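Local structure of fuculose-1-phosphate aldolase (Thermus thermophilus, 2FK5) at residues 83-87 / 165-170; 36-40 / 74-78; 9-13 / 28-32; 153-157 / 169-173. The protein is a class II aldolase of the AraD-like superfamily, built around a central mixed beta-sheet with helices packed on both faces. All coordinates share one frame. Residue numbers count along the deposited sequence, not the author numbering.

All four contacts pack a helix onto one mixed beta-sheet, in which their strands 36-40, 28-32, 85-89 and 152-157 lie side by side in that order. Along the chain interaction 3 comes first, then interaction 2; interactions 1 and 4 both end on helix 162-191, share A169 and Y170, and have centres about 6 Å apart. Interaction 3 lies on the same face, its centre about 8 Å from that of interaction 1, whereas interaction 2 lies on the opposite face, about 14 Å between centres from interaction 4. Backbone hydrogen bonds between neighbouring strands couple the contacts. In this alpha/beta/alpha sandwich one face is covered by helices from the two ends of the chain, 3-18 and 162-191, the other by helix 71-80 from its middle.

Interaction 1 (83-87 / 165-170); sequences ARALV and ALLEAY
Strand 85-87 runs over helix 165-170 at a shallow angle: the two axes approach to 7.1 Å, their N-to-C directions differ by 32°, and the signed crossing angle is -32°. CA atoms pair as A85 with L166 at 5.1 Å and V87 with A169 at 5.9 Å, spacings that small side chains at A85, A165 and A169 make possible. The two bumps on the strand are A85 and V87, both pointing toward the helix. The methyl of A85 settles directly on the helical backbone, its CB 3.4 Å from A165 C and 3.5 Å from L166 N, and 3.6 Å from A165 CB. Just before it, R84 (-108/-12) and extended A85 (-162/152) both face G157 of strand 152-157, forming a classic beta bulge at the start of this strand of the central sheet of the class II aldolase fold. R84 touches the helix through its CB, 3.7 Å from A165 CB, while its guanidinium leads away. One turn further along the helix, V87 (chi1 t) lowers CG2 into a hollow bounded by A169 CB at 3.6 Å, Y170 N at 3.8 Å and L166 CD1 at 4.0 Å; L166 adopts t,p and closes one wall. Between the two bumps, L86 points away and packs on H74 and Y78 of helix 71-80 on the other face of the sheet.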
loop_
_atom_site.group_PDB
_atom_site.type_symbol
_atom_site.label_atom_id
_atom_site.label_comp_id
_atom_site.label_asym_id
_atom_site.label_seq_id
_atom_site.Cartn_x
_atom_site.Cartn_y
_atom_site.Cartn_z
ATOM N N ALA A 83 29.218 -1.203 -14.723
ATOM C CA ALA A 83 27.952 -1.106 -14.003
ATOM C C ALA A 83 28.066 -0.177 -12.811
ATOM O O ALA A 83 29.072 -0.193 -12.105
ATOM C CB ALA A 83 27.512 -2.483 -13.541
ATOM N N ARG A 84 27.034 0.638 -12.597
ATOM C CA ARG A 84 26.979 1.560 -11.464
ATOM C C ARG A 84 25.952 1.076 -10.438
ATOM O O ARG A 84 25.900 1.561 -9.309
ATOM C CB ARG A 84 26.629 2.972 -11.937
ATOM C CG ARG A 84 27.751 3.644 -12.718
ATOM C CD ARG A 84 29.024 3.704 -11.881
ATOM N NE ARG A 84 30.025 4.583 -12.472
ATOM C CZ ARG A 84 31.200 4.854 -11.914
ATOM N NH1 ARG A 84 31.526 4.310 -10.748
ATOM N NH2 ARG A 84 32.047 5.677 -12.519
ATOM N N ALA A 85 25.133 0.109 -10.838
ATOM C CA ALA A 85 24.136 -0.465 -9.944
ATOM C C ALA A 85 23.684 -1.801 -10.516
ATOM O O ALA A 85 23.742 -2.010 -11.723
ATOM C CB ALA A 85 22.939 0.483 -9.797
ATOM N N LEU A 86 23.251 -2.704 -9.646
ATOM C CA LEU A 86 22.791 -4.016 -10.091
ATOM C C LEU A 86 21.560 -4.467 -9.315
ATOM O O LEU A 86 21.501 -4.325 -8.095
ATOM C CB LEU A 86 23.900 -5.054 -9.907
ATOM C CG LEU A 86 23.656 -6.456 -10.488
ATOM C CD1 LEU A 86 23.548 -6.362 -12.010
ATOM C CD2 LEU A 86 24.801 -7.380 -10.101
ATOM N N VAL A 87 20.574 -5.003 -10.027
ATOM C CA VAL A 87 19.371 -5.511 -9.379
ATOM C C VAL A 87 19.189 -6.960 -9.785
ATOM O O VAL A 87 19.194 -7.277 -10.973
ATOM C CB VAL A 87 18.083 -4.744 -9.804
ATOM C CG1 VAL A 87 16.845 -5.508 -9.331
ATOM C CG2 VAL A 87 18.076 -3.344 -9.217
ATOM N N ALA A 165 21.246 5.313 -10.803
ATOM C CA ALA A 165 21.679 4.076 -11.438
ATOM C C ALA A 165 20.812 2.945 -10.910
ATOM O O ALA A 165 20.390 2.067 -11.668
ATOM C CB ALA A 165 23.154 3.804 -11.126
ATOM N N LEU A 166 20.538 2.969 -9.609
ATOM C CA LEU A 166 19.710 1.933 -9.005
ATOM C C LEU A 166 18.278 1.985 -9.547
ATOM O O LEU A 166 17.682 0.948 -9.860
ATOM C CB LEU A 166 19.698 2.082 -7.479
ATOM C CG LEU A 166 18.957 0.977 -6.726
ATOM C CD1 LEU A 166 19.561 -0.385 -7.046
ATOM C CD2 LEU A 166 19.043 1.247 -5.238
ATOM N N LEU A 167 17.721 3.187 -9.652
ATOM C CA LEU A 167 16.363 3.339 -10.170
ATOM C C LEU A 167 16.316 2.921 -11.635
ATOM O O LEU A 167 15.307 2.400 -12.118
ATOM C CB LEU A 167 15.897 4.790 -10.018
ATOM C CG LEU A 167 15.581 5.188 -8.573
ATOM C CD1 LEU A 167 15.368 6.691 -8.480
ATOM C CD2 LEU A 167 14.348 4.433 -8.097
ATOM N N GLU A 168 17.417 3.146 -12.339
ATOM C CA GLU A 168 17.501 2.761 -13.739
ATOM C C GLU A 168 17.487 1.237 -13.841
ATOM O O GLU A 168 16.777 0.670 -14.673
ATOM C CB GLU A 168 18.787 3.311 -14.348
ATOM C CG GLU A 168 19.015 2.933 -15.793
ATOM C CD GLU A 168 20.400 3.334 -16.268
ATOM O OE1 GLU A 168 20.668 3.234 -17.479
ATOM O OE2 GLU A 168 21.222 3.741 -15.424
ATOM N N ALA A 169 18.280 0.577 -12.999
ATOM C CA ALA A 169 18.357 -0.891 -12.977
ATOM C C ALA A 169 16.988 -1.483 -12.639
ATOM O O ALA A 169 16.529 -2.441 -13.262
ATOM C CB ALA A 169 19.386 -1.336 -11.943
ATOM N N TYR A 170 16.347 -0.903 -11.628
ATOM C CA TYR A 170 15.024 -1.328 -11.204
ATOM C C TYR A 170 14.055 -1.231 -12.379
ATOM O O TYR A 170 13.259 -2.142 -12.607
ATOM C CB TYR A 170 14.533 -0.443 -10.045
ATOM C CG TYR A 170 13.025 -0.382 -9.934
ATOM C CD1 TYR A 170 12.305 0.677 -10.494
ATOM C CD2 TYR A 170 12.311 -1.422 -9.335
ATOM C CE1 TYR A 170 10.908 0.696 -10.466
ATOM C CE2 TYR A 170 10.909 -1.414 -9.310
ATOM C CZ TYR A 170 10.219 -0.353 -9.879
ATOM O OH TYR A 170 8.842 -0.366 -9.901
#

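Interaction 2 (36-40 / 74-78); sequences GFLIT and HREVY
Helix 74-78 covers one face of the central sheet in this alpha/beta/alpha sandwich, packing on strand 36-40 in a roughly antiparallel sense, with N-to-C directions 143° apart and axes 9.2 Å from each other at closest approach. F37 to T40 are extended and present F37 (chi1 p) and I39 (t,t) to the helix, while L38 points to the other face; the nearest CA atoms, those of F37 and R75, are 7.6 Å apart. H74 (chi1 m, chi2 -116°) comes first along the helix. I39 CD1 sits over one face of its imidazole in a CH-pi contact, 3.5 Å from the ring centroid and only 5° off the ring normal, and H74 CB lies 4.0 Å from F37 CE1. The imidazole nitrogens turn to strand 28-32, NE2 hydrogen-bonded to N28 OD1 and ND1 to S30 OG. R75 follows with the base of its side chain against the phenyl ring: its CA is 3.5 Å and its CB 3.6 Å from F37 CE2, and the rest of the side chain leads away. A full helical turn after H74, with Y78 N bonded to H74 O at 3.0 Å, Y78 (chi1 m) brings its ring beside that of F37 at an oblique 37°, the centroids 5.3 Å apart. Its hydroxyl shares a hydrogen bond with S30 OG, and its CE1 presses to 3.4 Å from F37 CB.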
loop_
_atom_site.group_PDB
_atom_site.type_symbol
_atom_site.label_atom_id
_atom_site.label_comp_id
_atom_site.label_asym_id
_atom_site.label_seq_id
_atom_site.Cartn_x
_atom_site.Cartn_y
_atom_site.Cartn_z
ATOM N N GLY A 36 33.841 0.183 -3.232
ATOM C CA GLY A 36 33.535 -1.086 -3.869
ATOM C C GLY A 36 32.060 -1.022 -4.230
ATOM O O GLY A 36 31.712 -0.451 -5.261
ATOM N N PHE A 37 31.203 -1.597 -3.385
ATOM C CA PHE A 37 29.759 -1.546 -3.612
ATOM C C PHE A 37 28.940 -1.747 -2.329
ATOM O O PHE A 37 29.382 -2.400 -1.378
ATOM C CB PHE A 37 29.328 -2.551 -4.710
ATOM C CG PHE A 37 29.502 -3.991 -4.338
ATOM C CD1 PHE A 37 28.471 -4.698 -3.728
ATOM C CD2 PHE A 37 30.693 -4.659 -4.626
ATOM C CE1 PHE A 37 28.613 -6.042 -3.412
ATOM C CE2 PHE A 37 30.845 -6.009 -4.312
ATOM C CZ PHE A 37 29.807 -6.704 -3.707
ATOM N N LEU A 38 27.749 -1.156 -2.317
ATOM C CA LEU A 38 26.826 -1.222 -1.194
ATOM C C LEU A 38 25.734 -2.200 -1.609
ATOM O O LEU A 38 25.115 -2.015 -2.640
ATOM C CB LEU A 38 26.226 0.171 -0.959
ATOM C CG LEU A 38 25.325 0.381 0.262
ATOM C CD1 LEU A 38 26.119 0.110 1.522
ATOM C CD2 LEU A 38 24.775 1.816 0.271
ATOM N N ILE A 39 25.493 -3.222 -0.803
ATOM C CA ILE A 39 24.502 -4.226 -1.150
ATOM C C ILE A 39 23.651 -4.623 0.045
ATOM O O ILE A 39 24.049 -4.439 1.197
ATOM C CB ILE A 39 25.220 -5.481 -1.726
ATOM C CG1 ILE A 39 24.217 -6.491 -2.283
ATOM C CG2 ILE A 39 26.063 -6.134 -0.641
ATOM C CD1 ILE A 39 24.894 -7.600 -3.089
ATOM N N THR A 40 22.466 -5.161 -0.244
ATOM C CA THR A 40 21.548 -5.626 0.780
ATOM C C THR A 40 22.123 -6.853 1.484
ATOM O O THR A 40 22.795 -7.686 0.862
ATOM C CB THR A 40 20.180 -6.016 0.165
ATOM O OG1 THR A 40 20.393 -6.920 -0.928
ATOM C CG2 THR A 40 19.443 -4.775 -0.339
ATOM N N HIS A 74 27.708 -9.868 -7.777
ATOM C CA HIS A 74 27.705 -8.416 -7.883
ATOM C C HIS A 74 29.149 -7.927 -8.005
ATOM O O HIS A 74 29.468 -7.105 -8.861
ATOM C CB HIS A 74 27.063 -7.797 -6.644
ATOM C CG HIS A 74 25.576 -7.969 -6.581
ATOM N ND1 HIS A 74 24.705 -6.902 -6.632
ATOM C CD2 HIS A 74 24.809 -9.077 -6.450
ATOM C CE1 HIS A 74 23.465 -7.345 -6.533
ATOM N NE2 HIS A 74 23.499 -8.663 -6.423
ATOM N N ARG A 75 30.007 -8.441 -7.139
ATOM C CA ARG A 75 31.408 -8.033 -7.156
ATOM C C ARG A 75 32.057 -8.251 -8.521
ATOM O O ARG A 75 32.740 -7.368 -9.048
ATOM C CB ARG A 75 32.195 -8.797 -6.089
ATOM C CG ARG A 75 33.657 -8.356 -6.000
ATOM C CD ARG A 75 34.391 -9.117 -4.926
ATOM N NE ARG A 75 34.476 -10.536 -5.246
ATOM C CZ ARG A 75 35.113 -11.427 -4.497
ATOM N NH1 ARG A 75 35.723 -11.036 -3.384
ATOM N NH2 ARG A 75 35.142 -12.704 -4.858
ATOM N N GLU A 76 31.829 -9.423 -9.105
ATOM C CA GLU A 76 32.416 -9.740 -10.401
ATOM C C GLU A 76 31.878 -8.812 -11.482
ATOM O O GLU A 76 32.614 -8.392 -12.368
ATOM C CB GLU A 76 32.136 -11.205 -10.759
ATOM C CG GLU A 76 33.106 -11.796 -11.772
ATOM C CD GLU A 76 34.552 -11.741 -11.297
ATOM O OE1 GLU A 76 34.796 -12.021 -10.104
ATOM O OE2 GLU A 76 35.441 -11.426 -12.116
ATOM N N VAL A 77 30.589 -8.486 -11.414
ATOM C CA VAL A 77 30.002 -7.578 -12.396
ATOM C C VAL A 77 30.669 -6.209 -12.308
ATOM O O VAL A 77 30.964 -5.584 -13.321
ATOM C CB VAL A 77 28.472 -7.383 -12.163
ATOM C CG1 VAL A 77 27.945 -6.298 -13.077
ATOM C CG2 VAL A 77 27.731 -8.683 -12.414
ATOM N N TYR A 78 30.901 -5.733 -11.093
ATOM C CA TYR A 78 31.530 -4.431 -10.935
ATOM C C TYR A 78 32.996 -4.480 -11.362
ATOM O O TYR A 78 33.519 -3.510 -11.901
ATOM C CB TYR A 78 31.410 -3.958 -9.491
ATOM C CG TYR A 78 30.000 -3.552 -9.130
ATOM C CD1 TYR A 78 29.383 -4.055 -7.992
ATOM C CD2 TYR A 78 29.287 -2.664 -9.935
ATOM C CE1 TYR A 78 28.073 -3.682 -7.655
ATOM C CE2 TYR A 78 27.978 -2.283 -9.610
ATOM C CZ TYR A 78 27.383 -2.801 -8.469
ATOM O OH TYR A 78 26.090 -2.449 -8.145
#

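Interaction 3 (9-13 / 28-32); sequences FRQVG and NFSVR. With SO4 (sulfate ion), chain C.
Strand 28-32 has a polar end at a sulfate site and an apolar flank buried under helix 9-13. At the polar end N28 ND2 donates to O1 of the sulfate ion at 3.1 Å; S42, G43, K46, S68 and V69 complete the site, and the ion probably comes from the crystallisation liquor. Helix and strand run at 149°, their axes 10.0 Å apart at closest approach, with F9 and F29 holding the nearest CA atoms, at 7.8 Å. Large aromatic side chains fill this wide gap. F29, its chi1 of 27° off the usual wells, points toward the helix and offers a ring face to V12 CG1, which stands 4.1 Å from the ring centroid and 5° off the normal, a CH-pi contact. F9 (chi1 m) lies obliquely beside it, planes at 37° and F9 CD2 3.6 Å from F29 CD1, and reaches on to V31 CG1 with its CE1 at 3.9 Å. At G13 the backbone comes close, its CA 3.7 Å from F29 CZ, and a CB would be tight there. Helix 3-18 thus forms part of one outer layer of the alpha/beta/alpha sandwich of this class II aldolase, with F29 and V31 of the central sheet beneath it.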
loop_
_atom_site.group_PDB
_atom_site.type_symbol
_atom_site.label_atom_id
_atom_site.label_comp_id
_atom_site.label_asym_id
_atom_site.label_seq_id
_atom_site.Cartn_x
_atom_site.Cartn_y
_atom_site.Cartn_z
ATOM N N PHE A 9 17.106 2.615 -2.173
ATOM C CA PHE A 9 17.119 1.169 -1.910
ATOM C C PHE A 9 15.761 0.766 -1.348
ATOM O O PHE A 9 15.185 -0.252 -1.729
ATOM C CB PHE A 9 18.168 0.791 -0.856
ATOM C CG PHE A 9 19.545 0.555 -1.411
ATOM C CD1 PHE A 9 20.345 1.622 -1.814
ATOM C CD2 PHE A 9 20.045 -0.741 -1.517
ATOM C CE1 PHE A 9 21.629 1.404 -2.317
ATOM C CE2 PHE A 9 21.323 -0.971 -2.017
ATOM C CZ PHE A 9 22.117 0.104 -2.417
ATOM N N ARG A 10 15.272 1.565 -0.409
ATOM C CA ARG A 10 13.999 1.284 0.230
ATOM C C ARG A 10 12.868 1.255 -0.784
ATOM O O ARG A 10 12.046 0.345 -0.782
ATOM C CB ARG A 10 13.705 2.337 1.298
ATOM C CG ARG A 10 12.417 2.085 2.044
ATOM C CD ARG A 10 12.219 3.120 3.143
ATOM N NE ARG A 10 10.962 2.907 3.851
ATOM C CZ ARG A 10 10.460 3.745 4.753
ATOM N NH1 ARG A 10 9.305 3.457 5.337
ATOM N N GLN A 11 12.843 2.259 -1.647
ATOM C CA GLN A 11 11.818 2.377 -2.667
ATOM C C GLN A 11 11.891 1.253 -3.696
ATOM O O GLN A 11 10.869 0.712 -4.109
ATOM C CB GLN A 11 11.960 3.734 -3.348
ATOM C CG GLN A 11 11.131 3.919 -4.595
ATOM C CD GLN A 11 11.299 5.309 -5.172
ATOM O OE1 GLN A 11 11.142 5.518 -6.376
ATOM N NE2 GLN A 11 11.611 6.272 -4.309
ATOM N N VAL A 12 13.104 0.905 -4.116
ATOM C CA VAL A 12 13.270 -0.164 -5.097
ATOM C C VAL A 12 12.761 -1.470 -4.505
ATOM O O VAL A 12 12.061 -2.230 -5.174
ATOM C CB VAL A 12 14.755 -0.291 -5.538
ATOM C CG1 VAL A 12 14.997 -1.649 -6.193
ATOM C CG2 VAL A 12 15.086 0.818 -6.527
ATOM N N GLY A 13 13.086 -1.718 -3.238
ATOM C CA GLY A 13 12.605 -2.923 -2.583
ATOM C C GLY A 13 11.081 -2.933 -2.472
ATOM O O GLY A 13 10.425 -3.925 -2.798
ATOM N N ASN A 28 18.287 -9.211 -4.516
ATOM C CA ASN A 28 19.229 -8.321 -3.864
ATOM C C ASN A 28 19.635 -7.224 -4.828
ATOM O O ASN A 28 19.523 -7.381 -6.042
ATOM C CB ASN A 28 20.454 -9.114 -3.401
ATOM C CG ASN A 28 20.857 -10.182 -4.390
ATOM O OD1 ASN A 28 21.375 -9.886 -5.464
ATOM N ND2 ASN A 28 20.603 -11.442 -4.035
ATOM N N PHE A 29 20.078 -6.093 -4.296
ATOM C CA PHE A 29 20.517 -5.024 -5.167
ATOM C C PHE A 29 21.652 -4.259 -4.553
ATOM O O PHE A 29 21.842 -4.280 -3.339
ATOM C CB PHE A 29 19.370 -4.083 -5.558
ATOM C CG PHE A 29 18.265 -4.008 -4.555
ATOM C CD1 PHE A 29 18.170 -2.927 -3.682
ATOM C CD2 PHE A 29 17.287 -4.997 -4.515
ATOM C CE1 PHE A 29 17.105 -2.838 -2.783
ATOM C CE2 PHE A 29 16.226 -4.917 -3.623
ATOM C CZ PHE A 29 16.135 -3.835 -2.759
ATOM N N SER A 30 22.406 -3.588 -5.410
ATOM C CA SER A 30 23.573 -2.844 -4.970
ATOM C C SER A 30 23.878 -1.677 -5.881
ATOM O O SER A 30 23.314 -1.550 -6.978
ATOM C CB SER A 30 24.783 -3.769 -4.988
ATOM O OG SER A 30 25.034 -4.184 -6.329
ATOM N N VAL A 31 24.796 -0.828 -5.417
ATOM C CA VAL A 31 25.260 0.307 -6.196
ATOM C C VAL A 31 26.781 0.367 -6.013
ATOM O O VAL A 31 27.307 -0.031 -4.979
ATOM C CB VAL A 31 24.649 1.656 -5.729
ATOM C CG1 VAL A 31 23.137 1.618 -5.889
ATOM C CG2 VAL A 31 25.035 1.939 -4.284
ATOM N N ARG A 32 27.466 0.843 -7.038
ATOM C CA ARG A 32 28.923 0.974 -7.007
ATOM C C ARG A 32 29.242 2.177 -6.126
ATOM O O ARG A 32 28.543 3.191 -6.183
ATOM C CB ARG A 32 29.438 1.235 -8.423
ATOM C CG ARG A 32 30.955 1.269 -8.580
ATOM C CD ARG A 32 31.533 -0.137 -8.684
ATOM N NE ARG A 32 32.896 -0.099 -9.208
ATOM C CZ ARG A 32 33.970 0.170 -8.477
ATOM N NH1 ARG A 32 33.842 0.413 -7.182
ATOM N NH2 ARG A 32 35.166 0.233 -9.048
HETATM S S SO4 C . 20.061 -12.933 -0.183
HETATM O O1 SO4 C . 20.524 -11.720 -0.984
HETATM O O2 SO4 C . 21.298 -13.526 0.485
HETATM O O3 SO4 C . 19.219 -12.465 0.853
HETATM O O4 SO4 C . 19.674 -13.886 -1.163
#

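Interaction 4 (153-157 / 169-173); sequences AFAVG and AYGLM
A153, near the start of strand 152-157, points its methyl toward helix 169-173: A153 CB lies 4.1 Å from M173 SD, and A153 O is 3.4 Å from M173 CE. The t,p,p rotamer of M173 folds its end back against the extended strand. F154 points away, to the other face of the sheet, where its ring stacks on H88. A155, again toward the helix, is wedged deepest: its CB meets A169 O at 3.6 Å, L172 CB at 3.9 Å and M173 CE at 4.0 Å. A short loop joins strand 152-157 to helix 162-191, and the helix turns back over the strand, packing on the central sheet of the class II aldolase fold with the directions of the two segments 141° apart and their axes 6.8 Å from each other at closest approach. V156 likewise points its side chain away, yet its O is only 3.1 Å from L172 CD1 (L172 in m,t) and also accepts a hydrogen bond from R144. At G157 the backbones are nearest, with 4.3 Å from G157 CA to A169 CA; A169 CB lies 3.8 Å from G157 N and 4.0 Å from V156 C.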
loop_
_atom_site.group_PDB
_atom_site.type_symbol
_atom_site.label_atom_id
_atom_site.label_comp_id
_atom_site.label_asym_id
_atom_site.label_seq_id
_atom_site.Cartn_x
_atom_site.Cartn_y
_atom_site.Cartn_z
ATOM N N ALA A 153 16.949 -12.963 -12.753
ATOM C CA ALA A 153 17.550 -12.084 -13.737
ATOM C C ALA A 153 18.369 -10.989 -13.070
ATOM O O ALA A 153 18.178 -10.688 -11.890
ATOM C CB ALA A 153 16.454 -11.451 -14.591
ATOM N N PHE A 154 19.264 -10.389 -13.851
ATOM C CA PHE A 154 20.115 -9.296 -13.396
ATOM C C PHE A 154 19.941 -8.153 -14.387
ATOM O O PHE A 154 19.859 -8.388 -15.590
ATOM C CB PHE A 154 21.593 -9.717 -13.381
ATOM C CG PHE A 154 21.923 -10.756 -12.346
ATOM C CD1 PHE A 154 21.686 -12.100 -12.591
ATOM C CD2 PHE A 154 22.432 -10.381 -11.110
ATOM C CE1 PHE A 154 21.954 -13.056 -11.617
ATOM C CE2 PHE A 154 22.702 -11.331 -10.133
ATOM C CZ PHE A 154 22.461 -12.667 -10.388
ATOM N N ALA A 155 19.871 -6.922 -13.885
ATOM C CA ALA A 155 19.745 -5.749 -14.748
ATOM C C ALA A 155 20.731 -4.722 -14.221
ATOM O O ALA A 155 20.863 -4.561 -13.011
ATOM C CB ALA A 155 18.330 -5.184 -14.696
ATOM N N VAL A 156 21.407 -4.025 -15.126
ATOM C CA VAL A 156 22.406 -3.045 -14.723
ATOM C C VAL A 156 21.983 -1.605 -14.939
ATOM O O VAL A 156 21.243 -1.296 -15.872
ATOM C CB VAL A 156 23.735 -3.254 -15.498
ATOM C CG1 VAL A 156 24.157 -4.695 -15.423
ATOM C CG2 VAL A 156 23.567 -2.835 -16.948
ATOM N N GLY A 157 22.475 -0.731 -14.064
ATOM C CA GLY A 157 22.211 0.695 -14.169
ATOM C C GLY A 157 23.554 1.337 -14.477
ATOM O O GLY A 157 24.564 0.909 -13.920
ATOM N N ALA A 169 18.280 0.577 -12.999
ATOM C CA ALA A 169 18.357 -0.891 -12.977
ATOM C C ALA A 169 16.988 -1.483 -12.639
ATOM O O ALA A 169 16.529 -2.441 -13.262
ATOM C CB ALA A 169 19.386 -1.336 -11.943
ATOM N N TYR A 170 16.347 -0.903 -11.628
ATOM C CA TYR A 170 15.024 -1.328 -11.204
ATOM C C TYR A 170 14.055 -1.231 -12.379
ATOM O O TYR A 170 13.259 -2.142 -12.607
ATOM C CB TYR A 170 14.533 -0.443 -10.045
ATOM C CG TYR A 170 13.025 -0.382 -9.934
ATOM C CD1 TYR A 170 12.305 0.677 -10.494
ATOM C CD2 TYR A 170 12.311 -1.422 -9.335
ATOM C CE1 TYR A 170 10.908 0.696 -10.466
ATOM C CE2 TYR A 170 10.909 -1.414 -9.310
ATOM C CZ TYR A 170 10.219 -0.353 -9.879
ATOM O OH TYR A 170 8.842 -0.366 -9.901
ATOM N N GLY A 171 14.131 -0.120 -13.113
ATOM C CA GLY A 171 13.265 0.096 -14.264
ATOM C C GLY A 171 13.455 -0.952 -15.341
ATOM O O GLY A 171 12.491 -1.399 -15.978
ATOM N N LEU A 172 14.699 -1.359 -15.557
ATOM C CA LEU A 172 14.978 -2.374 -16.564
ATOM C C LEU A 172 14.417 -3.706 -16.113
ATOM O O LEU A 172 13.958 -4.496 -16.932
ATOM C CB LEU A 172 16.486 -2.524 -16.794
ATOM C CG LEU A 172 17.158 -1.361 -17.524
ATOM C CD1 LEU A 172 18.661 -1.576 -17.559
ATOM C CD2 LEU A 172 16.598 -1.256 -18.933
ATOM N N MET A 173 14.464 -3.960 -14.809
ATOM C CA MET A 173 13.948 -5.219 -14.284
ATOM C C MET A 173 12.434 -5.286 -14.486
ATOM O O MET A 173 11.909 -6.325 -14.891
ATOM C CB MET A 173 14.298 -5.365 -12.804
ATOM C CG MET A 173 13.896 -6.710 -12.189
ATOM S SD MET A 173 14.674 -8.138 -13.004
ATOM C CE MET A 173 16.383 -7.920 -12.498
#